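Local coordinates for YchF GTP-binding protein (Schizosaccharomyces pombe, PDB 1NI3) that hydrolyses ATP and, with lower efficiency, GTP, and negatively regulates the G2/M transition of the cell cycle, at residues A[26-31]-A[144-149]; A[152-157]-A[220-225]; A[203-208]-A[255-260]. All coordinates share one frame; numbering follows the deposited sequence.

In the fold
Contacts 1 and 2 are both buried and share helix 140-168: residues 144-149 pack against the strand end and loop at 26-31, and the next turns, 152-157, receive the loop 220-225, with the two contact centres about 15 Å apart. Contact 3 lies at the surface, between the loops 203-208 and 255-260. It touches contact 2 directly, where Arg204 of one bonds through its backbone to Thr223 of the other. The chemistry changes with the place: contact 1 is purely apolar beside the phosphate-binding loop, contact 2 holds one buried carboxylate with two backbone amides, and contact 3 spends two positive side chains on a single aspartate.

Contact 1: A[26-31]-A[144-149]; sequences VGMPNV and LSIIVD. With SO4 (sulfate ion), chain B.
Met28, a selenomethionine in the model, reaches from the loop after strand 22-27 to Ile146 and Ile147 on helix 140-168. Its CB starts toward the helix, and CG is set anti to the backbone N (chi1 -150°). A bend at chi2 brings SE to 4.4 Å from Ile147 CG1, and a second at chi3 turns the terminal methyl CE in against the helix. That CE does most of the touching: it lies 3.3 Å from Ile147 CG1 and 3.8 Å from Ile147 CD1, and it also meets Ile146 CG2 at 3.5 Å. Met28 slides past Ile147 in the opposite direction but crosses Ile146 at about a right angle. The loop that carries it is the P-loop (Walker A motif) of the G domain, where Asn30 and Val31 are predicted to bind ATP. Here a sulfate ion, most likely picked up during crystallisation, takes Asn30 N on its O4 at 2.9 Å and Val31 N on its O1 at the same distance; Gly32 N, Ser34 N and Lys33 NZ bind it too, as they might a nucleotide phosphate. Back on the strand, Val26 CG1 approaches Ile147 CG2 more loosely, at 4.4 Å.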
loop_
_atom_site.group_PDB
_atom_site.type_symbol
_atom_site.label_atom_id
_atom_site.label_comp_id
_atom_site.label_asym_id
_atom_site.label_seq_id
_atom_site.Cartn_x
_atom_site.Cartn_y
_atom_site.Cartn_z
ATOM N N VAL A 26 -10.331 2.496 3.321
ATOM C CA VAL A 26 -11.200 2.140 4.434
ATOM C C VAL A 26 -11.579 3.368 5.256
ATOM O O VAL A 26 -10.754 4.259 5.496
ATOM C CB VAL A 26 -10.493 1.136 5.366
ATOM C CG1 VAL A 26 -11.063 1.221 6.773
ATOM C CG2 VAL A 26 -10.630 -0.261 4.798
ATOM N N GLY A 27 -12.824 3.402 5.716
ATOM C CA GLY A 27 -13.263 4.530 6.515
ATOM C C GLY A 27 -14.666 4.412 7.072
ATOM O O GLY A 27 -15.449 3.574 6.645
HETATM N N MSE A 28 -14.978 5.265 8.034
HETATM C CA MSE A 28 -16.289 5.270 8.640
HETATM C C MSE A 28 -17.190 6.130 7.762
HETATM O O MSE A 28 -16.728 7.075 7.142
HETATM C CB MSE A 28 -16.200 5.856 10.051
HETATM C CG MSE A 28 -17.222 5.305 11.005
HETATM SE SE MSE A 28 -17.145 3.358 11.121
HETATM C CE MSE A 28 -15.901 3.219 12.596
ATOM N N PRO A 29 -18.488 5.799 7.684
ATOM C CA PRO A 29 -19.440 6.563 6.869
ATOM C C PRO A 29 -19.274 8.068 7.012
ATOM O O PRO A 29 -19.197 8.579 8.128
ATOM C CB PRO A 29 -20.792 6.088 7.388
ATOM C CG PRO A 29 -20.516 4.639 7.707
ATOM C CD PRO A 29 -19.158 4.682 8.373
ATOM N N ASN A 30 -19.195 8.765 5.884
ATOM C CA ASN A 30 -19.043 10.224 5.854
ATOM C C ASN A 30 -17.717 10.804 6.338
ATOM O O ASN A 30 -17.708 11.637 7.236
ATOM C CB ASN A 30 -20.187 10.907 6.625
ATOM C CG ASN A 30 -21.554 10.611 6.029
ATOM O OD1 ASN A 30 -21.897 11.095 4.945
ATOM N ND2 ASN A 30 -22.347 9.818 6.744
ATOM N N VAL A 31 -16.599 10.384 5.747
ATOM C CA VAL A 31 -15.296 10.928 6.151
ATOM C C VAL A 31 -14.510 11.531 4.981
ATOM O O VAL A 31 -13.447 12.125 5.180
ATOM C CB VAL A 31 -14.399 9.861 6.831
ATOM C CG1 VAL A 31 -15.076 9.336 8.082
ATOM C CG2 VAL A 31 -14.098 8.743 5.860
ATOM N N LEU A 144 -12.153 5.364 15.469
ATOM C CA LEU A 144 -10.842 4.762 15.290
ATOM C C LEU A 144 -10.776 3.410 15.991
ATOM O O LEU A 144 -10.237 2.446 15.444
ATOM C CB LEU A 144 -9.767 5.670 15.871
ATOM C CG LEU A 144 -8.887 6.435 14.891
ATOM C CD1 LEU A 144 -8.032 7.422 15.657
ATOM C CD2 LEU A 144 -8.031 5.456 14.111
ATOM N N SER A 145 -11.308 3.351 17.208
ATOM C CA SER A 145 -11.299 2.124 17.982
ATOM C C SER A 145 -12.299 1.106 17.432
ATOM O O SER A 145 -12.037 -0.096 17.420
ATOM C CB SER A 145 -11.605 2.436 19.446
ATOM O OG SER A 145 -11.348 1.292 20.279
ATOM N N ILE A 146 -13.441 1.589 16.962
ATOM C CA ILE A 146 -14.470 0.714 16.399
ATOM C C ILE A 146 -13.894 -0.209 15.329
ATOM O O ILE A 146 -13.916 -1.438 15.465
ATOM C CB ILE A 146 -15.601 1.540 15.755
ATOM C CG1 ILE A 146 -16.399 2.256 16.841
ATOM C CG2 ILE A 146 -16.502 0.639 14.917
ATOM C CD1 ILE A 146 -17.313 3.321 16.298
ATOM N N ILE A 147 -13.395 0.399 14.255
ATOM C CA ILE A 147 -12.812 -0.339 13.140
ATOM C C ILE A 147 -11.836 -1.406 13.628
ATOM O O ILE A 147 -11.956 -2.576 13.263
ATOM C CB ILE A 147 -12.127 0.641 12.142
ATOM C CG1 ILE A 147 -13.174 1.636 11.619
ATOM C CG2 ILE A 147 -11.546 -0.115 10.954
ATOM C CD1 ILE A 147 -12.641 2.664 10.652
ATOM N N VAL A 148 -10.889 -1.022 14.473
ATOM C CA VAL A 148 -9.934 -1.994 14.984
ATOM C C VAL A 148 -10.667 -3.194 15.573
ATOM O O VAL A 148 -10.491 -4.328 15.124
ATOM C CB VAL A 148 -9.074 -1.405 16.097
ATOM C CG1 VAL A 148 -7.888 -2.305 16.339
ATOM C CG2 VAL A 148 -8.645 -0.002 15.737
ATOM N N ASP A 149 -11.486 -2.930 16.588
ATOM C CA ASP A 149 -12.238 -3.977 17.274
ATOM C C ASP A 149 -13.033 -4.820 16.298
ATOM O O ASP A 149 -13.120 -6.044 16.451
ATOM C CB ASP A 149 -13.158 -3.356 18.317
ATOM C CG ASP A 149 -12.394 -2.570 19.343
ATOM O OD1 ASP A 149 -11.455 -3.145 19.948
ATOM O OD2 ASP A 149 -12.718 -1.380 19.541
HETATM S S SO4 B . -17.682 9.165 2.774
HETATM O O1 SO4 B . -16.706 8.401 3.574
HETATM O O2 SO4 B . -17.329 9.083 1.340
HETATM O O3 SO4 B . -17.688 10.573 3.216
HETATM O O4 SO4 B . -19.028 8.590 2.969
#

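Contact 2: A[152-157]-A[220-225]; sequences LIKDAE and YLLTAK
The carboxylate of Asp155, on helix 140-168, presents its oxygen edge to the backbone of Leu222 and Thr223. Leu222 N donates its N-H to the syn lone pair of OD1 at 2.7 Å, close to the plane of the group. Thr223 N reaches OD2, also at 2.7 Å and on the syn side, but stands 24° out of that plane. Over the same side of the plane to which Thr223 N is displaced lie two carbons, Leu221 CB at 3.5 Å from Asp155 CG and Thr223 CG2 at 3.8 Å from it. Leu222 CB is displaced to the other side, obliquely, 3.5 Å from OD2. The torsion that sets CG anti to the carbonyl carbon (chi1 -67°) aims the group at the loop. Beside it, Leu152 CD2 touches Thr223 OG1 at 3.8 Å. Lys154 contributes only the root of its chain, with CB 3.8 Å from Leu222 CD1; its amine is taken by Asn107. The second helix of the long hairpin, 179-199, closes in through Leu196 on Asp155 and Val192 on Leu221, while Leu110 and Val113 of helix 107-113 cover Leu222. Thus the helical hairpin is joined to the short 3-10 turn that leads into strand 227-232 of the G domain. An alanine at Asp155 would probably leave the amides of Leu222 and Thr223 without their mates in a buried place and set the turn looser against the helix. Both oxygens act as acceptors toward the amides that open the 3-10 turn, which is likely to favour the ionised carboxylate and make up for part of the cost of burying its charge.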
loop_
_atom_site.group_PDB
_atom_site.type_symbol
_atom_site.label_atom_id
_atom_site.label_comp_id
_atom_site.label_asym_id
_atom_site.label_seq_id
_atom_site.Cartn_x
_atom_site.Cartn_y
_atom_site.Cartn_z
ATOM N N LEU A 152 -10.461 -7.017 14.631
ATOM C CA LEU A 152 -10.022 -8.042 15.570
ATOM C C LEU A 152 -11.068 -9.140 15.726
ATOM O O LEU A 152 -10.732 -10.330 15.681
ATOM C CB LEU A 152 -9.745 -7.419 16.924
ATOM C CG LEU A 152 -8.509 -6.547 16.850
ATOM C CD1 LEU A 152 -8.363 -5.768 18.134
ATOM C CD2 LEU A 152 -7.288 -7.425 16.578
ATOM N N ILE A 153 -12.330 -8.760 15.902
ATOM C CA ILE A 153 -13.355 -9.774 16.049
ATOM C C ILE A 153 -13.354 -10.716 14.861
ATOM O O ILE A 153 -13.274 -11.940 15.034
ATOM C CB ILE A 153 -14.728 -9.144 16.214
ATOM C CG1 ILE A 153 -14.743 -8.281 17.472
ATOM C CG2 ILE A 153 -15.783 -10.233 16.379
ATOM C CD1 ILE A 153 -14.458 -9.089 18.733
ATOM N N LYS A 154 -13.442 -10.162 13.657
ATOM C CA LYS A 154 -13.420 -11.005 12.469
ATOM C C LYS A 154 -12.277 -12.018 12.512
ATOM O O LYS A 154 -12.514 -13.219 12.593
ATOM C CB LYS A 154 -13.306 -10.145 11.215
ATOM C CG LYS A 154 -14.636 -9.644 10.739
ATOM C CD LYS A 154 -15.506 -10.823 10.351
ATOM C CE LYS A 154 -16.912 -10.398 9.982
ATOM N NZ LYS A 154 -17.671 -11.563 9.455
ATOM N N ASP A 155 -11.040 -11.535 12.464
ATOM C CA ASP A 155 -9.903 -12.441 12.503
ATOM C C ASP A 155 -10.000 -13.419 13.653
ATOM O O ASP A 155 -9.636 -14.586 13.518
ATOM C CB ASP A 155 -8.595 -11.664 12.596
ATOM C CG ASP A 155 -8.308 -10.879 11.341
ATOM O OD1 ASP A 155 -8.316 -11.478 10.249
ATOM O OD2 ASP A 155 -8.076 -9.662 11.450
ATOM N N ALA A 156 -10.492 -12.935 14.786
ATOM C CA ALA A 156 -10.650 -13.761 15.972
ATOM C C ALA A 156 -11.597 -14.896 15.662
ATOM O O ALA A 156 -11.297 -16.066 15.907
ATOM C CB ALA A 156 -11.199 -12.932 17.103
ATOM N N GLU A 157 -12.755 -14.542 15.117
ATOM C CA GLU A 157 -13.735 -15.547 14.748
ATOM C C GLU A 157 -13.126 -16.481 13.713
ATOM O O GLU A 157 -13.147 -17.690 13.900
ATOM C CB GLU A 157 -14.995 -14.876 14.210
ATOM C CG GLU A 157 -15.887 -14.338 15.332
ATOM C CD GLU A 157 -16.951 -13.368 14.842
ATOM O OE1 GLU A 157 -17.462 -13.547 13.712
ATOM O OE2 GLU A 157 -17.307 -12.454 15.614
ATOM N N TYR A 220 -4.843 -15.065 5.617
ATOM C CA TYR A 220 -5.284 -13.816 5.004
ATOM C C TYR A 220 -6.083 -12.938 5.968
ATOM O O TYR A 220 -7.133 -12.385 5.615
ATOM C CB TYR A 220 -6.100 -14.128 3.745
ATOM C CG TYR A 220 -5.361 -15.042 2.808
ATOM C CD1 TYR A 220 -5.266 -16.398 3.074
ATOM C CD2 TYR A 220 -4.666 -14.537 1.704
ATOM C CE1 TYR A 220 -4.500 -17.227 2.276
ATOM C CE2 TYR A 220 -3.891 -15.366 0.900
ATOM C CZ TYR A 220 -3.813 -16.714 1.195
ATOM O OH TYR A 220 -3.048 -17.548 0.415
ATOM N N LEU A 221 -5.569 -12.794 7.185
ATOM C CA LEU A 221 -6.252 -12.000 8.205
ATOM C C LEU A 221 -6.368 -10.525 7.839
ATOM O O LEU A 221 -5.476 -9.952 7.223
ATOM C CB LEU A 221 -5.523 -12.134 9.544
ATOM C CG LEU A 221 -5.379 -13.564 10.067
ATOM C CD1 LEU A 221 -4.637 -13.564 11.387
ATOM C CD2 LEU A 221 -6.754 -14.178 10.224
ATOM N N LEU A 222 -7.482 -9.922 8.223
ATOM C CA LEU A 222 -7.718 -8.518 7.956
ATOM C C LEU A 222 -6.658 -7.702 8.681
ATOM O O LEU A 222 -6.036 -6.787 8.131
ATOM C CB LEU A 222 -9.098 -8.117 8.476
ATOM C CG LEU A 222 -10.257 -8.307 7.502
ATOM C CD1 LEU A 222 -11.560 -8.438 8.258
ATOM C CD2 LEU A 222 -10.299 -7.131 6.537
ATOM N N THR A 223 -6.455 -8.087 9.932
ATOM C CA THR A 223 -5.524 -7.447 10.852
ATOM C C THR A 223 -4.031 -7.708 10.543
ATOM O O THR A 223 -3.150 -7.348 11.337
ATOM C CB THR A 223 -5.890 -7.892 12.296
ATOM O OG1 THR A 223 -5.593 -6.850 13.223
ATOM C CG2 THR A 223 -5.157 -9.162 12.686
ATOM N N ALA A 224 -3.762 -8.314 9.386
ATOM C CA ALA A 224 -2.408 -8.592 8.937
ATOM C C ALA A 224 -1.935 -7.485 8.003
ATOM O O ALA A 224 -0.769 -7.149 7.980
ATOM C CB ALA A 224 -2.366 -9.935 8.216
ATOM N N LYS A 225 -2.862 -6.917 7.246
ATOM C CA LYS A 225 -2.538 -5.865 6.283
ATOM C C LYS A 225 -2.044 -4.571 6.919
ATOM O O LYS A 225 -2.607 -4.099 7.912
ATOM C CB LYS A 225 -3.758 -5.538 5.425
ATOM C CG LYS A 225 -4.532 -6.763 4.973
ATOM C CD LYS A 225 -5.761 -6.373 4.168
ATOM C CE LYS A 225 -6.603 -7.592 3.855
ATOM N NZ LYS A 225 -5.855 -8.590 3.049
#

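Contact 3: A[203-208]-A[255-260]; sequences IRKGDW and ENSPGD
Lys205, at the end of a 3-10 turn, and Ser257, in an irregular loop, mark the closest backbone approach, 7.8 Å between their CA atoms, with no backbone-to-backbone bond joining the segments. Side chains bridge the interval. Lys205 bends at chi2 (-65°), then runs straight to NZ, which bonds to Pro258 O at 2.7 Å, the donor tilted 22° from the carbonyl plane. The same amine meets the tip of Asp260 and stands 3.0 Å from both OD1 and OD2, a salt bridge whose individual hydrogen bonds are weak. Arg204 comes tip to tip with the same carboxylate, its chain extended from CG to NE. The carboxylate lies at the edge of the guanidinium, the two planes turned 69° apart, and the bonds are long: NH2 is 3.3 Å from both OD1 and OD2, and NE 3.4 Å from OD1, all weak hydrogen bonds of a second salt bridge. Asp260 is also gripped from within its own loop, where Ser257 OG bonds to OD2 at 2.6 Å, on its syn side but well out of the carboxylate plane. Two positive groups and a hydroxyl thus converge on one carboxylate, which would tend to keep it ionised. Within 203-208, Trp208 NE1 and Gly206 N both bond to Ile203 O, the indole N-H at 3.0 Å, and so tie the turn to itself. Tyr229 of strand 227-232 packs against Ser257 and Asp260. Arg204, Lys205 and Asp260 form a surface salt-bridge network that joins two connecting loops of the P-loop GTPase fold, the one before helix 210-217 and the one entering strand 262-265, away from the nucleotide site.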
loop_
_atom_site.group_PDB
_atom_site.type_symbol
_atom_site.label_atom_id
_atom_site.label_comp_id
_atom_site.label_asym_id
_atom_site.label_seq_id
_atom_site.Cartn_x
_atom_site.Cartn_y
_atom_site.Cartn_z
ATOM N N ILE A 203 -2.690 -8.464 14.445
ATOM C CA ILE A 203 -1.671 -9.493 14.247
ATOM C C ILE A 203 -0.379 -8.971 13.598
ATOM O O ILE A 203 0.720 -9.465 13.886
ATOM C CB ILE A 203 -2.241 -10.672 13.394
ATOM C CG1 ILE A 203 -1.595 -11.982 13.826
ATOM C CG2 ILE A 203 -2.019 -10.425 11.913
ATOM C CD1 ILE A 203 -2.015 -12.436 15.222
ATOM N N ARG A 204 -0.501 -7.963 12.739
ATOM C CA ARG A 204 0.673 -7.425 12.076
ATOM C C ARG A 204 1.638 -6.796 13.078
ATOM O O ARG A 204 2.770 -6.455 12.729
ATOM C CB ARG A 204 0.261 -6.383 11.050
ATOM C CG ARG A 204 -0.279 -5.101 11.618
ATOM C CD ARG A 204 -0.329 -4.072 10.516
ATOM N NE ARG A 204 -0.812 -2.785 10.986
ATOM C CZ ARG A 204 -2.095 -2.479 11.117
ATOM N NH1 ARG A 204 -3.030 -3.370 10.805
ATOM N NH2 ARG A 204 -2.446 -1.281 11.564
ATOM N N LYS A 205 1.195 -6.657 14.325
ATOM C CA LYS A 205 2.020 -6.048 15.360
ATOM C C LYS A 205 2.738 -7.028 16.280
ATOM O O LYS A 205 3.611 -6.634 17.056
ATOM C CB LYS A 205 1.170 -5.093 16.198
ATOM C CG LYS A 205 0.475 -4.013 15.385
ATOM C CD LYS A 205 1.472 -3.068 14.728
ATOM C CE LYS A 205 0.769 -1.951 13.961
ATOM N NZ LYS A 205 1.734 -1.099 13.213
ATOM N N GLY A 206 2.372 -8.298 16.197
ATOM C CA GLY A 206 3.006 -9.284 17.047
ATOM C C GLY A 206 4.445 -9.495 16.642
ATOM O O GLY A 206 4.900 -8.982 15.622
ATOM N N ASP A 207 5.164 -10.250 17.462
ATOM C CA ASP A 207 6.560 -10.574 17.214
ATOM C C ASP A 207 6.565 -12.052 16.851
ATOM O O ASP A 207 6.701 -12.913 17.719
ATOM C CB ASP A 207 7.386 -10.327 18.480
ATOM C CG ASP A 207 8.839 -10.729 18.319
ATOM O OD1 ASP A 207 9.420 -10.448 17.244
ATOM O OD2 ASP A 207 9.411 -11.314 19.267
ATOM N N TRP A 208 6.406 -12.343 15.564
ATOM C CA TRP A 208 6.374 -13.723 15.112
ATOM C C TRP A 208 7.665 -14.125 14.438
ATOM O O TRP A 208 8.461 -13.274 14.048
ATOM C CB TRP A 208 5.202 -13.929 14.155
ATOM C CG TRP A 208 3.960 -13.298 14.629
ATOM C CD1 TRP A 208 3.494 -12.057 14.294
ATOM C CD2 TRP A 208 3.031 -13.834 15.576
ATOM N NE1 TRP A 208 2.331 -11.785 14.977
ATOM C CE2 TRP A 208 2.027 -12.858 15.775
ATOM C CE3 TRP A 208 2.946 -15.040 16.279
ATOM C CZ2 TRP A 208 0.957 -13.054 16.653
ATOM C CZ3 TRP A 208 1.884 -15.230 17.146
ATOM C CH2 TRP A 208 0.907 -14.245 17.326
ATOM N N GLU A 255 -0.919 4.339 21.042
ATOM C CA GLU A 255 -1.353 3.449 22.101
ATOM C C GLU A 255 -2.366 2.416 21.628
ATOM O O GLU A 255 -3.160 1.925 22.427
ATOM C CB GLU A 255 -1.950 4.278 23.243
ATOM C CG GLU A 255 -0.962 5.197 23.953
ATOM C CD GLU A 255 -1.650 6.259 24.800
ATOM O OE1 GLU A 255 -2.578 5.911 25.564
ATOM O OE2 GLU A 255 -1.255 7.444 24.710
ATOM N N ASN A 256 -2.352 2.081 20.344
ATOM C CA ASN A 256 -3.320 1.113 19.840
ATOM C C ASN A 256 -2.875 0.481 18.536
ATOM O O ASN A 256 -3.210 -0.665 18.225
ATOM C CB ASN A 256 -4.662 1.798 19.617
ATOM C CG ASN A 256 -5.334 2.193 20.914
ATOM O OD1 ASN A 256 -5.819 1.338 21.655
ATOM N ND2 ASN A 256 -5.341 3.490 21.213
ATOM N N SER A 257 -2.126 1.253 17.766
ATOM C CA SER A 257 -1.617 0.788 16.498
ATOM C C SER A 257 -0.362 1.596 16.276
ATOM O O SER A 257 -0.323 2.495 15.440
ATOM C CB SER A 257 -2.631 1.053 15.391
ATOM O OG SER A 257 -2.600 -0.006 14.448
ATOM N N PRO A 258 0.687 1.290 17.049
ATOM C CA PRO A 258 1.967 1.988 16.953
ATOM C C PRO A 258 2.716 1.686 15.668
ATOM O O PRO A 258 2.576 0.606 15.095
ATOM C CB PRO A 258 2.704 1.500 18.187
ATOM C CG PRO A 258 2.216 0.089 18.311
ATOM C CD PRO A 258 0.736 0.238 18.082
ATOM N N GLY A 259 3.497 2.664 15.223
ATOM C CA GLY A 259 4.288 2.503 14.024
ATOM C C GLY A 259 3.603 2.960 12.762
ATOM O O GLY A 259 4.236 3.511 11.864
ATOM N N ASP A 260 2.300 2.730 12.690
ATOM C CA ASP A 260 1.529 3.101 11.513
ATOM C C ASP A 260 1.645 4.581 11.153
ATOM O O ASP A 260 1.568 5.462 12.006
ATOM C CB ASP A 260 0.076 2.710 11.726
ATOM C CG ASP A 260 -0.074 1.233 11.978
ATOM O OD1 ASP A 260 0.269 0.439 11.072
ATOM O OD2 ASP A 260 -0.508 0.856 13.083
#